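Local coordinates for protein arylesterase (Sulfolobus solfataricus, PDB 5L2P) that hydrolyses aromatic esters, p-nitrophenyl esters of fatty acids and organophosphates such as paraoxon, at residues Arg72-Leu77 against Cys105-Ile110; Met79-Gly84 against Asn131-Ala136; Arg99-Ser104 against Gln292-Ile297; Asp148-Phe153 against Leu174-Gln179. All blocks are in the same frame, centred on the assembly; numbering follows the deposited sequence.

How the contacts relate
From the N terminus, segments 72-77, 79-84 and 99-104 come in turn before any contact is complete. Contact 1 closes first, at 105-110, joining the lead-in of strand 77-81 to that of its neighbour 108-112. Contact 2 closes at 131-136, where helix 124-138 covers strand 77-81. Contact 3 waits for the C-terminal helix 287-305, which packs on helix 95-105. These three cross one another, since their segments alternate along the chain. Contact 4 opens and closes later than contacts 1 and 2 but within the long span of contact 3, pairing strands 150-155 and 178-182. Phe153 of contact 4 touches Leu101 and Ile297 of contact 3.

Contact 1 of 4, residues Arg72-Leu77 against Cys105-Ile110; sequences RTNNGL and CECTVI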
loop_
_atom_site.group_PDB
_atom_site.type_symbol
_atom_site.label_atom_id
_atom_site.label_comp_id
_atom_site.label_asym_id
_atom_site.label_seq_id
_atom_site.Cartn_x
_atom_site.Cartn_y
_atom_site.Cartn_z
ATOM N N ARG A 72 -29.062 -30.203 10.910
ATOM C CA ARG A 72 -29.326 -29.845 9.526
ATOM C C ARG A 72 -30.593 -28.999 9.429
ATOM O O ARG A 72 -31.659 -29.483 9.727
ATOM C CB ARG A 72 -29.487 -31.112 8.707
ATOM C CG ARG A 72 -29.385 -30.912 7.210
ATOM C CD ARG A 72 -29.599 -32.212 6.459
ATOM N NE ARG A 72 -29.554 -31.966 5.023
ATOM C CZ ARG A 72 -29.631 -32.892 4.080
ATOM N NH1 ARG A 72 -29.749 -34.166 4.409
ATOM N NH2 ARG A 72 -29.599 -32.537 2.793
ATOM N N THR A 73 -30.468 -27.744 9.006
ATOM C CA THR A 73 -31.604 -26.825 8.956
ATOM C C THR A 73 -31.878 -26.263 7.553
ATOM O O THR A 73 -32.781 -25.422 7.405
ATOM C CB THR A 73 -31.380 -25.627 9.871
ATOM O OG1 THR A 73 -30.175 -24.958 9.474
ATOM C CG2 THR A 73 -31.261 -26.065 11.295
ATOM N N ASN A 74 -31.118 -26.692 6.540
ATOM C CA ASN A 74 -31.441 -26.321 5.168
ATOM C C ASN A 74 -31.014 -27.391 4.164
ATOM O O ASN A 74 -30.267 -28.320 4.502
ATOM C CB ASN A 74 -30.839 -24.964 4.813
ATOM C CG ASN A 74 -29.339 -24.977 4.814
ATOM O OD1 ASN A 74 -28.706 -25.511 3.906
ATOM N ND2 ASN A 74 -28.744 -24.387 5.844
ATOM N N ASN A 75 -31.499 -27.240 2.930
ATOM C CA ASN A 75 -31.218 -28.197 1.870
ATOM C C ASN A 75 -30.124 -27.722 0.907
ATOM O O ASN A 75 -30.096 -28.136 -0.233
ATOM C CB ASN A 75 -32.502 -28.587 1.132
ATOM C CG ASN A 75 -33.271 -27.376 0.584
ATOM O OD1 ASN A 75 -32.866 -26.244 0.777
ATOM N ND2 ASN A 75 -34.389 -27.618 -0.094
ATOM N N GLY A 76 -29.206 -26.901 1.396
ATOM C CA GLY A 76 -28.061 -26.500 0.624
ATOM C C GLY A 76 -26.932 -27.491 0.601
ATOM O O GLY A 76 -26.909 -28.427 1.383
ATOM N N LEU A 77 -26.015 -27.291 -0.344
ATOM C CA LEU A 77 -24.870 -28.156 -0.526
ATOM C C LEU A 77 -23.632 -27.343 -0.815
ATOM O O LEU A 77 -23.662 -26.443 -1.623
ATOM C CB LEU A 77 -25.125 -29.126 -1.676
ATOM C CG LEU A 77 -23.932 -29.976 -2.144
ATOM C CD1 LEU A 77 -23.583 -31.003 -1.096
ATOM C CD2 LEU A 77 -24.168 -30.600 -3.514
ATOM N N CYS A 105 -22.706 -23.928 8.362
ATOM C CA CYS A 105 -23.717 -23.867 7.304
ATOM C C CYS A 105 -25.012 -24.568 7.688
ATOM O O CYS A 105 -26.077 -24.217 7.179
ATOM C CB CYS A 105 -23.200 -24.544 6.033
ATOM S SG CYS A 105 -21.896 -23.615 5.223
ATOM N N GLU A 106 -24.898 -25.588 8.543
ATOM C CA GLU A 106 -25.999 -26.467 8.916
ATOM C C GLU A 106 -26.545 -27.158 7.681
ATOM O O GLU A 106 -27.774 -27.254 7.463
ATOM C CB GLU A 106 -27.078 -25.696 9.678
ATOM C CG GLU A 106 -26.572 -25.179 11.014
ATOM C CD GLU A 106 -27.547 -24.237 11.702
ATOM O OE1 GLU A 106 -28.783 -24.415 11.530
ATOM O OE2 GLU A 106 -27.055 -23.308 12.399
ATOM N N CYS A 107 -25.606 -27.632 6.859
ATOM C CA CYS A 107 -25.947 -28.283 5.618
ATOM C C CYS A 107 -24.895 -29.290 5.238
ATOM O O CYS A 107 -23.840 -29.354 5.819
ATOM C CB CYS A 107 -26.094 -27.239 4.507
ATOM S SG CYS A 107 -24.525 -26.703 3.786
ATOM N N THR A 108 -25.196 -30.058 4.210
ATOM C CA THR A 108 -24.323 -31.115 3.728
ATOM C C THR A 108 -23.095 -30.562 3.007
ATOM O O THR A 108 -23.186 -29.603 2.244
ATOM C CB THR A 108 -25.093 -31.959 2.714
ATOM O OG1 THR A 108 -26.414 -32.267 3.230
ATOM C CG2 THR A 108 -24.276 -33.231 2.344
ATOM N N VAL A 109 -21.946 -31.161 3.260
ATOM C CA VAL A 109 -20.692 -30.758 2.629
ATOM C C VAL A 109 -20.057 -31.987 1.979
ATOM O O VAL A 109 -20.034 -33.068 2.581
ATOM C CB VAL A 109 -19.738 -30.168 3.666
ATOM C CG1 VAL A 109 -18.354 -29.937 3.071
ATOM C CG2 VAL A 109 -20.313 -28.878 4.246
ATOM N N ILE A 110 -19.576 -31.827 0.753
ATOM C CA ILE A 110 -18.913 -32.918 0.036
ATOM C C ILE A 110 -17.497 -32.497 -0.349
ATOM O O ILE A 110 -17.297 -31.558 -1.141
ATOM C CB ILE A 110 -19.678 -33.326 -1.236
ATOM C CG1 ILE A 110 -21.064 -33.834 -0.854
ATOM C CG2 ILE A 110 -18.896 -34.363 -2.038
ATOM C CD1 ILE A 110 -21.936 -34.199 -2.050
#
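An Asx turn in the loop leading to strand 77-81 meets the end of helix 95-105, just before that chain enters the neighbouring parallel strand 108-112 of the alpha/beta hydrolase sheet. Asn74 suits the place because its amide works in both directions. With CG between the backbone N and the carbonyl carbon (chi1 65°), Asn74 OD1 accepts from Gly76 N at 2.9 Å, on a lone pair, while Asn74 ND2 donates to Cys105 O at 3.0 Å, nearly along the C=O axis. An alanine here would remove both bonds and would probably loosen the turn from the helix end. Glu106, the first residue to leave the helix, has positive phi (60°) and turns its carbonyl to the loop: Thr73 N reaches Glu106 O at 3.1 Å, in the carbonyl plane. The Thr73 hydroxyl OG1 donates to Glu106 OE1 from above the carboxylate plane, while OE2 forms a salt bridge with Lys302. The extended Arg72 has Thr108 OG1 over one guanidinium face, toward the rim, while NH2 is hydrogen-bonded to Leu143 O. Further into the sheet the contact becomes apolar, and Leu77 CD1 rests 3.7 Å from Ile110 CD1.

Contact 2 of 4, residues Met79-Gly84 against Asn131-Ala136; sequences MHFHGG and NAIVWA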
loop_
_atom_site.group_PDB
_atom_site.type_symbol
_atom_site.label_atom_id
_atom_site.label_comp_id
_atom_site.label_asym_id
_atom_site.label_seq_id
_atom_site.Cartn_x
_atom_site.Cartn_y
_atom_site.Cartn_z
ATOM N N MET A 79 -19.714 -27.817 -2.062
ATOM C CA MET A 79 -18.636 -28.628 -2.604
ATOM C C MET A 79 -17.321 -28.048 -2.122
ATOM O O MET A 79 -17.051 -26.854 -2.323
ATOM C CB MET A 79 -18.636 -28.615 -4.108
ATOM C CG MET A 79 -19.908 -29.116 -4.753
ATOM S SD MET A 79 -20.237 -30.835 -4.434
ATOM C CE MET A 79 -18.786 -31.638 -5.065
ATOM N N HIS A 80 -16.493 -28.901 -1.515
ATOM C CA HIS A 80 -15.255 -28.443 -0.923
ATOM C C HIS A 80 -14.062 -29.051 -1.664
ATOM O O HIS A 80 -13.914 -30.260 -1.715
ATOM C CB HIS A 80 -15.227 -28.829 0.554
ATOM C CG HIS A 80 -13.966 -28.422 1.269
ATOM N ND1 HIS A 80 -13.600 -28.950 2.489
ATOM C CD2 HIS A 80 -12.984 -27.547 0.932
ATOM C CE1 HIS A 80 -12.458 -28.419 2.882
ATOM N NE2 HIS A 80 -12.065 -27.557 1.957
ATOM N N PHE A 81 -13.225 -28.193 -2.237
ATOM C CA PHE A 81 -12.014 -28.611 -2.896
ATOM C C PHE A 81 -10.828 -28.181 -2.041
ATOM O O PHE A 81 -10.684 -26.974 -1.749
ATOM C CB PHE A 81 -11.932 -27.964 -4.269
ATOM C CG PHE A 81 -13.211 -28.037 -5.079
ATOM C CD1 PHE A 81 -13.932 -29.198 -5.151
ATOM C CD2 PHE A 81 -13.644 -26.951 -5.790
ATOM C CE1 PHE A 81 -15.075 -29.287 -5.922
ATOM C CE2 PHE A 81 -14.797 -27.017 -6.584
ATOM C CZ PHE A 81 -15.526 -28.195 -6.626
ATOM N N HIS A 82 -9.996 -29.143 -1.608
ATOM C CA HIS A 82 -8.834 -28.825 -0.768
ATOM C C HIS A 82 -7.739 -28.107 -1.536
ATOM O O HIS A 82 -7.711 -28.144 -2.752
ATOM C CB HIS A 82 -8.248 -30.112 -0.136
ATOM C CG HIS A 82 -7.628 -31.044 -1.134
ATOM N ND1 HIS A 82 -6.326 -30.917 -1.551
ATOM C CD2 HIS A 82 -8.139 -32.102 -1.814
ATOM C CE1 HIS A 82 -6.054 -31.863 -2.441
ATOM N NE2 HIS A 82 -7.133 -32.595 -2.612
ATOM N N GLY A 83 -6.839 -27.460 -0.813
ATOM C CA GLY A 83 -5.653 -26.834 -1.396
ATOM C C GLY A 83 -4.429 -27.764 -1.352
ATOM O O GLY A 83 -4.558 -28.973 -1.132
ATOM N N GLY A 84 -3.247 -27.189 -1.540
ATOM C CA GLY A 84 -2.014 -27.943 -1.616
ATOM C C GLY A 84 -1.275 -27.803 -2.942
ATOM O O GLY A 84 -0.568 -28.738 -3.374
ATOM N N ASN A 131 -16.809 -32.420 -12.598
ATOM C CA ASN A 131 -17.588 -33.689 -12.645
ATOM C C ASN A 131 -18.189 -34.083 -11.306
ATOM O O ASN A 131 -19.278 -34.643 -11.262
ATOM C CB ASN A 131 -16.767 -34.869 -13.211
ATOM C CG ASN A 131 -16.458 -34.694 -14.698
ATOM O OD1 ASN A 131 -17.185 -34.005 -15.433
ATOM N ND2 ASN A 131 -15.354 -35.283 -15.138
ATOM N N ALA A 132 -17.486 -33.798 -10.213
ATOM C CA ALA A 132 -18.049 -34.021 -8.867
ATOM C C ALA A 132 -19.276 -33.100 -8.591
ATOM O O ALA A 132 -20.223 -33.523 -7.949
ATOM C CB ALA A 132 -16.975 -33.844 -7.821
ATOM N N ILE A 133 -19.263 -31.870 -9.094
ATOM C CA ILE A 133 -20.431 -30.962 -8.968
ATOM C C ILE A 133 -21.610 -31.478 -9.788
ATOM O O ILE A 133 -22.743 -31.490 -9.309
ATOM C CB ILE A 133 -20.111 -29.522 -9.439
ATOM C CG1 ILE A 133 -19.038 -28.885 -8.572
ATOM C CG2 ILE A 133 -21.358 -28.615 -9.466
ATOM C CD1 ILE A 133 -18.528 -27.599 -9.179
ATOM N N VAL A 134 -21.328 -31.895 -11.021
ATOM C CA VAL A 134 -22.351 -32.485 -11.878
ATOM C C VAL A 134 -22.936 -33.752 -11.244
ATOM O O VAL A 134 -24.137 -33.940 -11.254
ATOM C CB VAL A 134 -21.771 -32.821 -13.270
ATOM C CG1 VAL A 134 -22.739 -33.632 -14.118
ATOM C CG2 VAL A 134 -21.359 -31.548 -13.975
ATOM N N TRP A 135 -22.084 -34.596 -10.660
ATOM C CA TRP A 135 -22.556 -35.808 -9.927
ATOM C C TRP A 135 -23.479 -35.448 -8.782
ATOM O O TRP A 135 -24.511 -36.050 -8.628
ATOM C CB TRP A 135 -21.364 -36.627 -9.411
ATOM C CG TRP A 135 -21.738 -37.796 -8.620
ATOM C CD1 TRP A 135 -21.960 -39.032 -9.095
ATOM C CD2 TRP A 135 -21.978 -37.852 -7.204
ATOM N NE1 TRP A 135 -22.339 -39.867 -8.076
ATOM C CE2 TRP A 135 -22.346 -39.173 -6.903
ATOM C CE3 TRP A 135 -21.938 -36.920 -6.175
ATOM C CZ2 TRP A 135 -22.663 -39.597 -5.614
ATOM C CZ3 TRP A 135 -22.297 -37.331 -4.885
ATOM C CH2 TRP A 135 -22.638 -38.666 -4.615
ATOM N N ALA A 136 -23.106 -34.464 -7.978
ATOM C CA ALA A 136 -23.938 -34.019 -6.844
ATOM C C ALA A 136 -25.299 -33.503 -7.297
ATOM O O ALA A 136 -26.331 -33.771 -6.648
ATOM C CB ALA A 136 -23.221 -32.924 -6.074
#
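Strand 79-81 and helix 131-136 run nearly antiparallel, at 162°, with their axes 9.9 Å apart, so that side chains have to bridge the gap. Met79, which does most of this, aims its CB at the helix and bends at both chi2 and chi3, laying the thioether along the helix surface. Met79 CG meets Ile133 CG1 at 3.9 Å, its SD lies 4.0 Å from Ala136 CB, and its CE curls back to within 4.0 Å of Ala132 CB. The two alanines, one helical turn apart, are small enough for the flexible methionine to sit close to the helix backbone. Phe81 offers a ring edge: its CZ is 4.0 Å from Ile133 CD1, which lies near the ring plane, and the two side chains cross at about a right angle. Further along, His82 ND1 donates to Gly83 O at 2.7 Å, almost within its ring plane, and Glu94 accepts from Gly83 N. Gly84 has phi 119°, where a CB would collide with the preceding carbonyl. A helix packed along a central strand that runs on into a His-Gly-Gly motif, here His82 to Gly84, which probably helps form the oxyanion hole, is the pattern of the GDXG family of alpha/beta hydrolases.

Contact 3 of 4, residues Arg99-Ser104 against Gln292-Ile297; sequences RILSNS and QVTVMI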
loop_
_atom_site.group_PDB
_atom_site.type_symbol
_atom_site.label_atom_id
_atom_site.label_comp_id
_atom_site.label_asym_id
_atom_site.label_seq_id
_atom_site.Cartn_x
_atom_site.Cartn_y
_atom_site.Cartn_z
ATOM N N ARG A 99 -15.701 -30.127 8.502
ATOM C CA ARG A 99 -16.554 -30.356 9.674
ATOM C C ARG A 99 -17.091 -29.052 10.248
ATOM O O ARG A 99 -18.280 -28.939 10.515
ATOM C CB ARG A 99 -15.793 -31.091 10.793
ATOM C CG ARG A 99 -15.499 -32.516 10.474
ATOM C CD ARG A 99 -14.273 -33.048 11.236
ATOM N NE ARG A 99 -14.205 -34.487 11.142
ATOM C CZ ARG A 99 -14.979 -35.309 11.835
ATOM N NH1 ARG A 99 -15.845 -34.855 12.703
ATOM N NH2 ARG A 99 -14.867 -36.621 11.690
ATOM N N ILE A 100 -16.205 -28.083 10.472
ATOM C CA ILE A 100 -16.622 -26.768 10.960
ATOM C C ILE A 100 -17.553 -26.093 9.946
ATOM O O ILE A 100 -18.534 -25.441 10.329
ATOM C CB ILE A 100 -15.434 -25.856 11.232
ATOM C CG1 ILE A 100 -14.571 -26.423 12.362
ATOM C CG2 ILE A 100 -15.893 -24.460 11.637
ATOM C CD1 ILE A 100 -13.169 -25.831 12.396
ATOM N N LEU A 101 -17.267 -26.259 8.655
ATOM C CA LEU A 101 -18.046 -25.597 7.619
ATOM C C LEU A 101 -19.461 -26.138 7.559
ATOM O O LEU A 101 -20.447 -25.365 7.471
ATOM C CB LEU A 101 -17.357 -25.722 6.253
ATOM C CG LEU A 101 -18.036 -24.986 5.073
ATOM C CD1 LEU A 101 -18.069 -23.472 5.233
ATOM C CD2 LEU A 101 -17.300 -25.388 3.820
ATOM N N SER A 102 -19.547 -27.454 7.616
ATOM C CA SER A 102 -20.825 -28.168 7.639
ATOM C C SER A 102 -21.705 -27.739 8.819
ATOM O O SER A 102 -22.887 -27.500 8.662
ATOM C CB SER A 102 -20.562 -29.689 7.700
ATOM O OG SER A 102 -21.772 -30.441 7.647
ATOM N N ASN A 103 -21.115 -27.664 10.004
ATOM C CA ASN A 103 -21.860 -27.309 11.208
ATOM C C ASN A 103 -22.313 -25.865 11.191
ATOM O O ASN A 103 -23.393 -25.560 11.651
ATOM C CB ASN A 103 -21.016 -27.579 12.452
ATOM C CG ASN A 103 -20.841 -29.074 12.735
ATOM O OD1 ASN A 103 -21.642 -29.891 12.306
ATOM N ND2 ASN A 103 -19.794 -29.426 13.471
ATOM N N SER A 104 -21.473 -24.979 10.650
ATOM C CA SER A 104 -21.776 -23.550 10.569
ATOM C C SER A 104 -22.852 -23.293 9.525
ATOM O O SER A 104 -23.776 -22.526 9.756
ATOM C CB SER A 104 -20.548 -22.771 10.164
ATOM O OG SER A 104 -19.543 -22.872 11.136
ATOM N N GLN A 292 -12.515 -19.117 12.891
ATOM C CA GLN A 292 -13.355 -17.916 12.798
ATOM C C GLN A 292 -13.732 -17.579 11.379
ATOM O O GLN A 292 -14.907 -17.278 11.109
ATOM C CB GLN A 292 -12.660 -16.719 13.442
ATOM C CG GLN A 292 -12.658 -16.797 14.966
ATOM C CD GLN A 292 -11.965 -15.638 15.598
ATOM O OE1 GLN A 292 -10.815 -15.310 15.257
ATOM N NE2 GLN A 292 -12.651 -14.995 16.528
ATOM N N VAL A 293 -12.776 -17.678 10.469
ATOM C CA VAL A 293 -13.063 -17.448 9.043
ATOM C C VAL A 293 -14.075 -18.430 8.511
ATOM O O VAL A 293 -15.004 -18.033 7.776
ATOM C CB VAL A 293 -11.765 -17.431 8.195
ATOM C CG1 VAL A 293 -12.038 -17.414 6.705
ATOM C CG2 VAL A 293 -10.901 -16.228 8.558
ATOM N N THR A 294 -13.895 -19.724 8.853
ATOM C CA THR A 294 -14.819 -20.803 8.392
ATOM C C THR A 294 -16.237 -20.585 8.937
ATOM O O THR A 294 -17.216 -20.793 8.233
ATOM C CB THR A 294 -14.325 -22.214 8.796
ATOM O OG1 THR A 294 -12.941 -22.335 8.470
ATOM C CG2 THR A 294 -15.050 -23.271 8.042
ATOM N N VAL A 295 -16.319 -20.184 10.206
ATOM C CA VAL A 295 -17.611 -19.896 10.835
ATOM C C VAL A 295 -18.313 -18.680 10.203
ATOM O O VAL A 295 -19.526 -18.720 9.983
ATOM C CB VAL A 295 -17.438 -19.681 12.358
ATOM C CG1 VAL A 295 -18.642 -19.034 13.002
ATOM C CG2 VAL A 295 -17.184 -21.009 13.029
ATOM N N MET A 296 -17.545 -17.628 9.933
ATOM C CA MET A 296 -18.095 -16.435 9.216
ATOM C C MET A 296 -18.675 -16.809 7.844
ATOM O O MET A 296 -19.797 -16.410 7.471
ATOM C CB MET A 296 -17.015 -15.356 9.020
ATOM C CG MET A 296 -16.629 -14.689 10.311
ATOM S SD MET A 296 -15.572 -13.255 10.137
ATOM C CE MET A 296 -14.108 -14.000 9.491
ATOM N N ILE A 297 -17.888 -17.576 7.092
ATOM C CA ILE A 297 -18.301 -18.005 5.776
ATOM C C ILE A 297 -19.561 -18.834 5.875
ATOM O O ILE A 297 -20.456 -18.667 5.060
ATOM C CB ILE A 297 -17.181 -18.778 5.081
ATOM C CG1 ILE A 297 -16.068 -17.816 4.627
ATOM C CG2 ILE A 297 -17.702 -19.583 3.899
ATOM C CD1 ILE A 297 -14.760 -18.514 4.221
#
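Helix 95-105 and the C-terminal helix 287-305 lie side by side on one face of the alpha/beta hydrolase sheet, their local axes 8.4 Å apart and crossing at -33°. The buried part of this helix pair is built round the methyl of Thr294. With its methyl anti to the backbone N, Thr294 CG2 points into the neighbouring helix, 3.8 Å from Leu101 CB and 3.9 Å from Ile100 CG2. Threonine suits the position because its other branch, OG1, turns back to Ser290 O in its own helix and leaves a purely apolar tip for the interface. Nearer the sheet, Leu101 sends CD1 obliquely to Ile297 CG2 at 4.1 Å, and both residues rest on Phe153 beneath.

The other side is packed as closely but is less buried: Ser104 and Val295 are partly exposed to solvent. There Val295 stands between Ile100 and Ser104, with Ile100 CG2 3.9 Å from Val295 CG2; it also packs on Ala299 of the second subunit. Ser104 is short enough for its backbone to come close to Val295. An alanine here would lack OG and would probably thin the packing against Val295, besides losing a bond within the helix. The Ser104 hydroxyl donates to Ile100 O at 2.9 Å from above the carbonyl plane, sharing it with Ser104 N, while Ser104 OG lies 3.6 Å from Val295 CG2.

Contact 4 of 4, residues Asp148-Phe153 against Leu174-Gln179; sequences DKIATF and LKLTAQ
At Thr177, chi1 of -174° puts OG1 anti to the backbone N and CG2 in the crowded position between N and the carbonyl carbon, so Thr177 CG2 lies 3.4 Å from Ile150 O. The same oxygen accepts from Thr177 N at 2.9 Å, the donor standing above the carbonyl plane. Lys175, its chain bent at chi2, swings NZ round to Asp148 O for a weak hydrogen bond of 3.3 Å; Asp148 OD1 is 4.6 Å from Lys175 NZ, too far for a salt bridge, though the opposite charges would probably still attract at this exposed end. Lysine is long enough to span the gap.

The segments open the two parallel strands of a beta-alpha-beta unit in the alpha/beta hydrolase fold, strand 150-155 crossing over through helix 157-171 to strand 178-182. The first strand runs on to Ser156, the inferred nucleophile. Thr152 N donates to Ala178 O at 3.1 Å, and Thr152 pairs with Gln179. Ala151 and Ala178 bring their CB atoms to 4.0 Å on the sheet face that carries helix 287-305; alanine keeps that surface low, and Phe305 packs on Ala151. Thr152 and Gln179 point to the other face, where Thr152 touches Ile133 of helix 124-138 and Gln179 NE2 is hydrogen-bonded to Pro241 O. Thr152, unlike Thr177, has OG1 in the crowded position (chi1 55°), 3.7 Å from Gln179 CB, and Ile150 CG2 meets Leu176 CD2 at 3.9 Å.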
loop_
_atom_site.group_PDB
_atom_site.type_symbol
_atom_site.label_atom_id
_atom_site.label_comp_id
_atom_site.label_asym_id
_atom_site.label_seq_id
_atom_site.Cartn_x
_atom_site.Cartn_y
_atom_site.Cartn_z
ATOM N N ASP A 148 -30.782 -25.884 -6.923
ATOM C CA ASP A 148 -30.394 -24.464 -7.084
ATOM C C ASP A 148 -29.719 -23.880 -5.828
ATOM O O ASP A 148 -29.557 -22.641 -5.723
ATOM C CB ASP A 148 -31.565 -23.590 -7.592
ATOM C CG ASP A 148 -32.741 -23.547 -6.621
ATOM O OD1 ASP A 148 -32.571 -23.006 -5.500
ATOM O OD2 ASP A 148 -33.835 -24.032 -6.996
ATOM N N LYS A 149 -29.317 -24.754 -4.891
ATOM C CA LYS A 149 -28.587 -24.321 -3.692
ATOM C C LYS A 149 -27.237 -25.027 -3.536
ATOM O O LYS A 149 -26.854 -25.427 -2.452
ATOM C CB LYS A 149 -29.419 -24.523 -2.435
ATOM C CG LYS A 149 -30.660 -23.684 -2.343
ATOM C CD LYS A 149 -31.384 -24.026 -1.043
ATOM C CE LYS A 149 -32.717 -23.335 -0.841
ATOM N NZ LYS A 149 -32.544 -21.886 -0.910
ATOM N N ILE A 150 -26.505 -25.143 -4.634
ATOM C CA ILE A 150 -25.174 -25.725 -4.652
ATOM C C ILE A 150 -24.101 -24.629 -4.657
ATOM O O ILE A 150 -24.043 -23.815 -5.588
ATOM C CB ILE A 150 -24.992 -26.651 -5.872
ATOM C CG1 ILE A 150 -26.099 -27.718 -5.874
ATOM C CG2 ILE A 150 -23.596 -27.274 -5.854
ATOM C CD1 ILE A 150 -26.048 -28.691 -7.052
ATOM N N ALA A 151 -23.234 -24.623 -3.637
ATOM C CA ALA A 151 -22.132 -23.666 -3.568
ATOM C C ALA A 151 -20.784 -24.389 -3.628
ATOM O O ALA A 151 -20.698 -25.586 -3.299
ATOM C CB ALA A 151 -22.212 -22.886 -2.276
ATOM N N THR A 152 -19.729 -23.663 -4.028
ATOM C CA THR A 152 -18.394 -24.170 -4.015
ATOM C C THR A 152 -17.488 -23.426 -3.033
ATOM O O THR A 152 -17.653 -22.236 -2.794
ATOM C CB THR A 152 -17.782 -24.140 -5.410
ATOM O OG1 THR A 152 -17.844 -22.819 -5.951
ATOM C CG2 THR A 152 -18.479 -25.161 -6.342
ATOM N N PHE A 153 -16.518 -24.145 -2.457
ATOM C CA PHE A 153 -15.620 -23.608 -1.446
ATOM C C PHE A 153 -14.237 -24.233 -1.624
ATOM O O PHE A 153 -14.118 -25.396 -1.992
ATOM C CB PHE A 153 -16.198 -23.904 -0.079
ATOM C CG PHE A 153 -15.292 -23.562 1.056
ATOM C CD1 PHE A 153 -14.371 -24.503 1.519
ATOM C CD2 PHE A 153 -15.388 -22.327 1.703
ATOM C CE1 PHE A 153 -13.523 -24.215 2.587
ATOM C CE2 PHE A 153 -14.535 -22.017 2.765
ATOM C CZ PHE A 153 -13.611 -22.987 3.216
ATOM N N LEU A 174 -24.638 -24.599 -15.971
ATOM C CA LEU A 174 -24.890 -25.217 -14.680
ATOM C C LEU A 174 -24.940 -24.096 -13.633
ATOM O O LEU A 174 -23.992 -23.316 -13.495
ATOM C CB LEU A 174 -23.777 -26.228 -14.369
ATOM C CG LEU A 174 -23.905 -27.084 -13.093
ATOM C CD1 LEU A 174 -23.195 -28.423 -13.270
ATOM C CD2 LEU A 174 -23.348 -26.418 -11.843
ATOM N N LYS A 175 -26.035 -24.009 -12.904
ATOM C CA LYS A 175 -26.191 -22.940 -11.926
ATOM C C LYS A 175 -25.567 -23.308 -10.591
ATOM O O LYS A 175 -25.776 -24.400 -10.066
ATOM C CB LYS A 175 -27.661 -22.568 -11.713
ATOM C CG LYS A 175 -27.819 -21.261 -10.952
ATOM C CD LYS A 175 -28.991 -21.276 -9.972
ATOM C CE LYS A 175 -28.881 -20.112 -8.999
ATOM N NZ LYS A 175 -29.900 -20.174 -7.923
ATOM N N LEU A 176 -24.790 -22.376 -10.053
ATOM C CA LEU A 176 -24.251 -22.469 -8.711
ATOM C C LEU A 176 -24.766 -21.265 -7.988
ATOM O O LEU A 176 -24.799 -20.199 -8.539
ATOM C CB LEU A 176 -22.717 -22.431 -8.724
ATOM C CG LEU A 176 -22.068 -23.611 -9.435
ATOM C CD1 LEU A 176 -20.580 -23.415 -9.598
ATOM C CD2 LEU A 176 -22.322 -24.895 -8.683
ATOM N N THR A 177 -25.157 -21.441 -6.740
ATOM C CA THR A 177 -25.708 -20.329 -5.991
ATOM C C THR A 177 -24.625 -19.404 -5.464
ATOM O O THR A 177 -24.863 -18.206 -5.320
ATOM C CB THR A 177 -26.665 -20.801 -4.861
ATOM O OG1 THR A 177 -27.275 -19.662 -4.248
ATOM C CG2 THR A 177 -25.934 -21.576 -3.801
ATOM N N ALA A 178 -23.449 -19.950 -5.179
ATOM C CA ALA A 178 -22.351 -19.182 -4.604
ATOM C C ALA A 178 -20.984 -19.817 -4.838
ATOM O O ALA A 178 -20.870 -20.985 -5.161
ATOM C CB ALA A 178 -22.569 -19.012 -3.119
ATOM N N GLN A 179 -19.939 -18.999 -4.700
ATOM C CA GLN A 179 -18.552 -19.468 -4.776
ATOM C C GLN A 179 -17.734 -18.796 -3.678
ATOM O O GLN A 179 -17.853 -17.583 -3.440
ATOM C CB GLN A 179 -17.946 -19.137 -6.150
ATOM C CG GLN A 179 -17.982 -17.655 -6.505
ATOM C CD GLN A 179 -17.173 -17.380 -7.758
ATOM O OE1 GLN A 179 -16.079 -17.962 -7.951
ATOM N NE2 GLN A 179 -17.707 -16.503 -8.643
#